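Local coordinates for ABC transporter, substrate binding protein (Aeropyrum pernix, PDB 3EAF) that probably serves as the substrate-binding component of an ABC transporter, capturing a solute whose identity is not established, at residues Ser18-Gly23 and Asn207-Cys212; Asn231-Asp236 and Asn287-Gln292. All coordinates share one frame; numbering follows the deposited sequence.

Contact 1. Residues Ser18-Gly23 and Asn207-Cys212; sequences SDVGKG and NTISSC
The Asp19 carboxylate meets Thr208 at its edge, where Thr208 OG1 lies in the carboxylate plane and donates to the syn lone pair of Asp19 OD2 at 2.6 Å. Thr208 CB follows at 3.3 Å from the same Asp19 OD2. Ser210 takes the anti side of this oxygen from both directions: its OG, 2.7 Å from Asp19 OD2, sits 20° out of the plane on one face, and its backbone N, 3.2 Å from OD2, sits 26° out on the other. Ile209 CG2 lies on the face that Ser210 N approaches, 3.7 Å from Asp19 OD2. Three donors thus grip one oxygen, which should stabilise its negative charge and fix the turn of the group; one of them is a backbone N-H in the first turn of helix 209-222. Helix 18-38 follows a strand of one sheet and helix 209-222 a strand of the other, so the bonds join the two lobes of a periplasmic-binding-protein fold across their cleft, consistent with a closed form. Asp19 CG stands between the backbone N and the carbonyl carbon (chi1 54°). The second oxygen, Asp19 OD1, is 2.7 Å from Val20 N in a weak bond within its own helix. Val20 CG1 packs on Ile209 CG2 at 3.9 Å, the side chains crossing obliquely.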
loop_
_atom_site.group_PDB
_atom_site.type_symbol
_atom_site.label_atom_id
_atom_site.label_comp_id
_atom_site.label_asym_id
_atom_site.label_seq_id
_atom_site.Cartn_x
_atom_site.Cartn_y
_atom_site.Cartn_z
ATOM N N SER A 18 -0.737 -10.570 -7.879
ATOM C CA SER A 18 -1.757 -11.322 -7.140
ATOM C C SER A 18 -1.200 -11.992 -5.875
ATOM O O SER A 18 -1.968 -12.386 -4.998
ATOM C CB SER A 18 -2.489 -12.331 -8.034
ATOM O OG SER A 18 -1.595 -13.238 -8.655
ATOM N N ASP A 19 0.128 -12.108 -5.783
ATOM C CA ASP A 19 0.787 -12.537 -4.542
ATOM C C ASP A 19 0.298 -11.710 -3.335
ATOM O O ASP A 19 0.099 -12.249 -2.240
ATOM C CB ASP A 19 2.329 -12.515 -4.663
ATOM C CG ASP A 19 2.900 -11.161 -5.133
ATOM O OD1 ASP A 19 2.142 -10.191 -5.359
ATOM O OD2 ASP A 19 4.140 -11.076 -5.292
ATOM N N VAL A 20 0.081 -10.413 -3.557
ATOM C CA VAL A 20 -0.457 -9.506 -2.532
ATOM C C VAL A 20 -1.903 -9.065 -2.843
ATOM O O VAL A 20 -2.643 -8.623 -1.949
ATOM C CB VAL A 20 0.470 -8.267 -2.320
ATOM C CG1 VAL A 20 1.816 -8.691 -1.737
ATOM C CG2 VAL A 20 0.683 -7.486 -3.628
ATOM N N GLY A 21 -2.295 -9.207 -4.111
ATOM C CA GLY A 21 -3.599 -8.759 -4.599
ATOM C C GLY A 21 -4.794 -9.580 -4.148
ATOM O O GLY A 21 -5.874 -9.034 -3.914
ATOM N N LYS A 22 -4.605 -10.893 -4.039
ATOM C CA LYS A 22 -5.667 -11.798 -3.584
ATOM C C LYS A 22 -6.165 -11.429 -2.186
ATOM O O LYS A 22 -7.362 -11.295 -1.973
ATOM C CB LYS A 22 -5.193 -13.250 -3.598
ATOM C CG LYS A 22 -5.063 -13.877 -4.980
ATOM C CD LYS A 22 -4.531 -15.312 -4.840
ATOM C CE LYS A 22 -4.283 -15.967 -6.189
ATOM N NZ LYS A 22 -5.549 -16.453 -6.840
ATOM N N GLY A 23 -5.231 -11.248 -1.251
ATOM C CA GLY A 23 -5.554 -10.863 0.126
ATOM C C GLY A 23 -6.254 -9.516 0.185
ATOM O O GLY A 23 -7.254 -9.357 0.885
ATOM N N ASN A 207 9.804 -4.150 -5.305
ATOM C CA ASN A 207 8.826 -5.054 -5.922
ATOM C C ASN A 207 7.916 -5.742 -4.886
ATOM O O ASN A 207 8.050 -5.507 -3.682
ATOM C CB ASN A 207 9.542 -6.132 -6.755
ATOM C CG ASN A 207 10.348 -5.563 -7.915
ATOM O OD1 ASN A 207 10.292 -4.368 -8.216
ATOM N ND2 ASN A 207 11.103 -6.433 -8.579
ATOM N N THR A 208 7.007 -6.595 -5.362
ATOM C CA THR A 208 6.111 -7.347 -4.480
ATOM C C THR A 208 6.839 -8.519 -3.818
ATOM O O THR A 208 7.968 -8.850 -4.197
ATOM C CB THR A 208 4.844 -7.862 -5.219
ATOM O OG1 THR A 208 5.209 -8.889 -6.149
ATOM C CG2 THR A 208 4.143 -6.726 -5.964
ATOM N N ILE A 209 6.172 -9.151 -2.852
ATOM C CA ILE A 209 6.766 -10.188 -2.004
ATOM C C ILE A 209 7.451 -11.339 -2.754
ATOM O O ILE A 209 8.415 -11.905 -2.247
ATOM C CB ILE A 209 5.732 -10.739 -0.952
ATOM C CG1 ILE A 209 6.428 -11.616 0.099
ATOM C CG2 ILE A 209 4.551 -11.452 -1.641
ATOM C CD1 ILE A 209 5.578 -11.945 1.324
ATOM N N SER A 210 6.960 -11.684 -3.945
ATOM C CA SER A 210 7.513 -12.806 -4.712
ATOM C C SER A 210 8.980 -12.600 -5.071
ATOM O O SER A 210 9.817 -13.438 -4.760
ATOM C CB SER A 210 6.687 -13.070 -5.978
ATOM O OG SER A 210 5.372 -13.461 -5.625
ATOM N N SER A 211 9.294 -11.489 -5.723
ATOM C CA SER A 211 10.684 -11.220 -6.088
ATOM C C SER A 211 11.529 -10.742 -4.902
ATOM O O SER A 211 12.709 -11.081 -4.822
ATOM C CB SER A 211 10.775 -10.249 -7.268
ATOM O OG SER A 211 10.134 -9.026 -6.979
ATOM N N CYS A 212 10.935 -9.970 -3.988
ATOM C CA CYS A 212 11.639 -9.550 -2.763
ATOM C C CYS A 212 12.157 -10.748 -1.980
ATOM O O CYS A 212 13.302 -10.760 -1.535
ATOM C CB CYS A 212 10.738 -8.722 -1.850
ATOM S SG CYS A 212 10.449 -7.027 -2.387
#

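Contact 2. Residues Asn231-Asp236 and Asn287-Gln292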
loop_
_atom_site.group_PDB
_atom_site.type_symbol
_atom_site.label_atom_id
_atom_site.label_comp_id
_atom_site.label_asym_id
_atom_site.label_seq_id
_atom_site.Cartn_x
_atom_site.Cartn_y
_atom_site.Cartn_z
ATOM N N ASN A 231 9.680 -2.394 0.515
ATOM C CA ASN A 231 8.435 -1.661 0.541
ATOM C C ASN A 231 7.320 -2.526 1.123
ATOM O O ASN A 231 7.484 -3.740 1.263
ATOM C CB ASN A 231 8.079 -1.179 -0.858
ATOM C CG ASN A 231 7.610 -2.293 -1.759
ATOM O OD1 ASN A 231 6.427 -2.394 -2.031
ATOM N ND2 ASN A 231 8.542 -3.130 -2.241
ATOM N N VAL A 232 6.199 -1.887 1.453
ATOM C CA VAL A 232 5.051 -2.543 2.103
ATOM C C VAL A 232 4.536 -3.818 1.396
ATOM O O VAL A 232 4.156 -4.785 2.063
ATOM C CB VAL A 232 3.887 -1.528 2.395
ATOM C CG1 VAL A 232 3.398 -0.839 1.108
ATOM C CG2 VAL A 232 2.727 -2.210 3.141
ATOM N N TRP A 233 4.536 -3.815 0.061
ATOM C CA TRP A 233 4.033 -4.956 -0.716
ATOM C C TRP A 233 5.056 -6.086 -0.874
ATOM O O TRP A 233 4.761 -7.101 -1.506
ATOM C CB TRP A 233 3.510 -4.504 -2.091
ATOM C CG TRP A 233 2.409 -3.475 -2.030
ATOM C CD1 TRP A 233 2.515 -2.147 -2.326
ATOM C CD2 TRP A 233 1.042 -3.685 -1.638
ATOM N NE1 TRP A 233 1.306 -1.517 -2.153
ATOM C CE2 TRP A 233 0.383 -2.439 -1.733
ATOM C CE3 TRP A 233 0.305 -4.808 -1.236
ATOM C CZ2 TRP A 233 -0.973 -2.280 -1.424
ATOM C CZ3 TRP A 233 -1.046 -4.650 -0.935
ATOM C CH2 TRP A 233 -1.669 -3.395 -1.031
ATOM N N GLY A 234 6.245 -5.921 -0.290
ATOM C CA GLY A 234 7.351 -6.873 -0.487
ATOM C C GLY A 234 7.627 -7.795 0.686
ATOM O O GLY A 234 8.520 -8.648 0.621
ATOM N N PHE A 235 6.839 -7.630 1.751
ATOM C CA PHE A 235 7.091 -8.275 3.036
ATOM C C PHE A 235 5.774 -8.427 3.786
ATOM O O PHE A 235 4.995 -7.472 3.871
ATOM C CB PHE A 235 8.044 -7.409 3.857
ATOM C CG PHE A 235 8.604 -8.084 5.095
ATOM C CD1 PHE A 235 9.829 -8.739 5.045
ATOM C CD2 PHE A 235 7.926 -8.017 6.320
ATOM C CE1 PHE A 235 10.366 -9.342 6.186
ATOM C CE2 PHE A 235 8.451 -8.620 7.465
ATOM C CZ PHE A 235 9.679 -9.282 7.392
ATOM N N ASP A 236 5.513 -9.631 4.284
ATOM C CA ASP A 236 4.367 -9.885 5.175
ATOM C C ASP A 236 4.576 -11.186 5.950
ATOM O O ASP A 236 5.712 -11.671 6.051
ATOM C CB ASP A 236 2.999 -9.841 4.430
ATOM C CG ASP A 236 2.865 -10.898 3.325
ATOM O OD1 ASP A 236 3.143 -12.092 3.577
ATOM O OD2 ASP A 236 2.455 -10.535 2.193
ATOM N N ASN A 287 -4.713 -11.468 7.343
ATOM C CA ASN A 287 -3.312 -11.062 7.311
ATOM C C ASN A 287 -3.203 -9.594 6.909
ATOM O O ASN A 287 -4.219 -8.940 6.680
ATOM C CB ASN A 287 -2.517 -11.966 6.354
ATOM C CG ASN A 287 -3.126 -12.026 4.951
ATOM O OD1 ASN A 287 -3.452 -11.003 4.351
ATOM N ND2 ASN A 287 -3.284 -13.231 4.432
ATOM N N LEU A 288 -1.976 -9.083 6.822
ATOM C CA LEU A 288 -1.737 -7.690 6.414
ATOM C C LEU A 288 -2.444 -7.287 5.105
ATOM O O LEU A 288 -2.991 -6.185 4.998
ATOM C CB LEU A 288 -0.232 -7.428 6.296
ATOM C CG LEU A 288 0.184 -6.103 5.649
ATOM C CD1 LEU A 288 -0.204 -4.920 6.542
ATOM C CD2 LEU A 288 1.677 -6.103 5.329
ATOM N N ARG A 289 -2.437 -8.178 4.114
ATOM C CA ARG A 289 -3.033 -7.866 2.805
ATOM C C ARG A 289 -4.537 -7.669 2.929
ATOM O O ARG A 289 -5.106 -6.753 2.335
ATOM C CB ARG A 289 -2.709 -8.956 1.775
ATOM C CG ARG A 289 -1.210 -9.263 1.603
ATOM C CD ARG A 289 -0.362 -7.989 1.592
ATOM N NE ARG A 289 1.072 -8.274 1.605
ATOM C CZ ARG A 289 2.018 -7.351 1.709
ATOM N NH1 ARG A 289 1.694 -6.067 1.824
ATOM N NH2 ARG A 289 3.293 -7.716 1.694
ATOM N N VAL A 290 -5.166 -8.532 3.723
ATOM C CA VAL A 290 -6.576 -8.402 4.079
ATOM C C VAL A 290 -6.842 -7.056 4.768
ATOM O O VAL A 290 -7.807 -6.367 4.434
ATOM C CB VAL A 290 -7.049 -9.597 4.953
ATOM C CG1 VAL A 290 -8.517 -9.438 5.374
ATOM C CG2 VAL A 290 -6.860 -10.917 4.199
ATOM N N VAL A 291 -5.978 -6.675 5.705
ATOM C CA VAL A 291 -6.092 -5.367 6.352
ATOM C C VAL A 291 -6.047 -4.230 5.317
ATOM O O VAL A 291 -6.855 -3.308 5.368
ATOM C CB VAL A 291 -4.996 -5.157 7.432
ATOM C CG1 VAL A 291 -5.092 -3.759 8.037
ATOM C CG2 VAL A 291 -5.097 -6.229 8.522
ATOM N N GLN A 292 -5.117 -4.315 4.370
ATOM C CA GLN A 292 -4.912 -3.254 3.380
ATOM C C GLN A 292 -6.144 -3.027 2.518
ATOM O O GLN A 292 -6.479 -1.877 2.193
ATOM C CB GLN A 292 -3.672 -3.537 2.517
ATOM C CG GLN A 292 -2.379 -3.436 3.318
ATOM C CD GLN A 292 -1.138 -3.657 2.496
ATOM O OE1 GLN A 292 -0.613 -4.758 2.449
ATOM N NE2 GLN A 292 -0.650 -2.605 1.856
#
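Arg289, in the first turn of helix 288-304, reaches across to the loop 231-236 that follows strand 227-230 of the seven-stranded sheet; because that helix packs on helix 18-38 (Val290 on Leu26), the contact probably joins the two lobes of the periplasmic-binding-protein fold. From CB the chain bends at chi2 (-42°), and CG and CD pass Asp236 OD2 at 3.9 and 3.8 Å. NE donates to Asp236 OD2 at 2.7 Å and NH2 to the same oxygen at 3.0 Å, a side-on salt bridge with the carboxylate turned 72° from the guanidinium; Arg238 is a second charged partner of OD2. NH1 and NH2 together grip Val232 O end-on, NH2 on a lone pair in the carbonyl plane and NH1 41° above it. Leu288 CD2 sits 3.5 Å above one guanidinium face, toward the rim, over NH1. An alanine here would remove the guanidinium, and the buried Val232 O would probably be left without its paired donors and Asp236 OD2 without this salt bridge. NH1 also donates to Gln292 OE1 at 2.7 Å, in the amide plane on a lone pair, which helps hold that amide against Trp233. Gln292 NE2, also bonded to Tyr107 OH, lies over one ring face, offset toward the rim, 3.2 Å from Trp233 CH2.

Overall arrangement
Contacts 1 and 2 lie side by side, their centres 8 Å apart; contact 1 uses the segment after strand 202-205, contact 2 the loop after its parallel neighbour 227-230. Asn207 O and Asn231 ND2, 2.8 Å apart, form a probable hydrogen bond between those two segments. Val20 CG1 packs 3.4 Å from Trp233 O, and Ile209 CD1 comes within 3.3 Å of Asp236 OD1. Arg238 ties the two further, bonding Asp19 O in one and Asp236 OD2 in the other. Glycerol lies about 5 Å from the Thr208 side chain and about 4 Å from that of Trp233, which may mark a pocket in the cleft. The magnesium site of Glu325, Asp340 and Tyr341 lies away from both contacts.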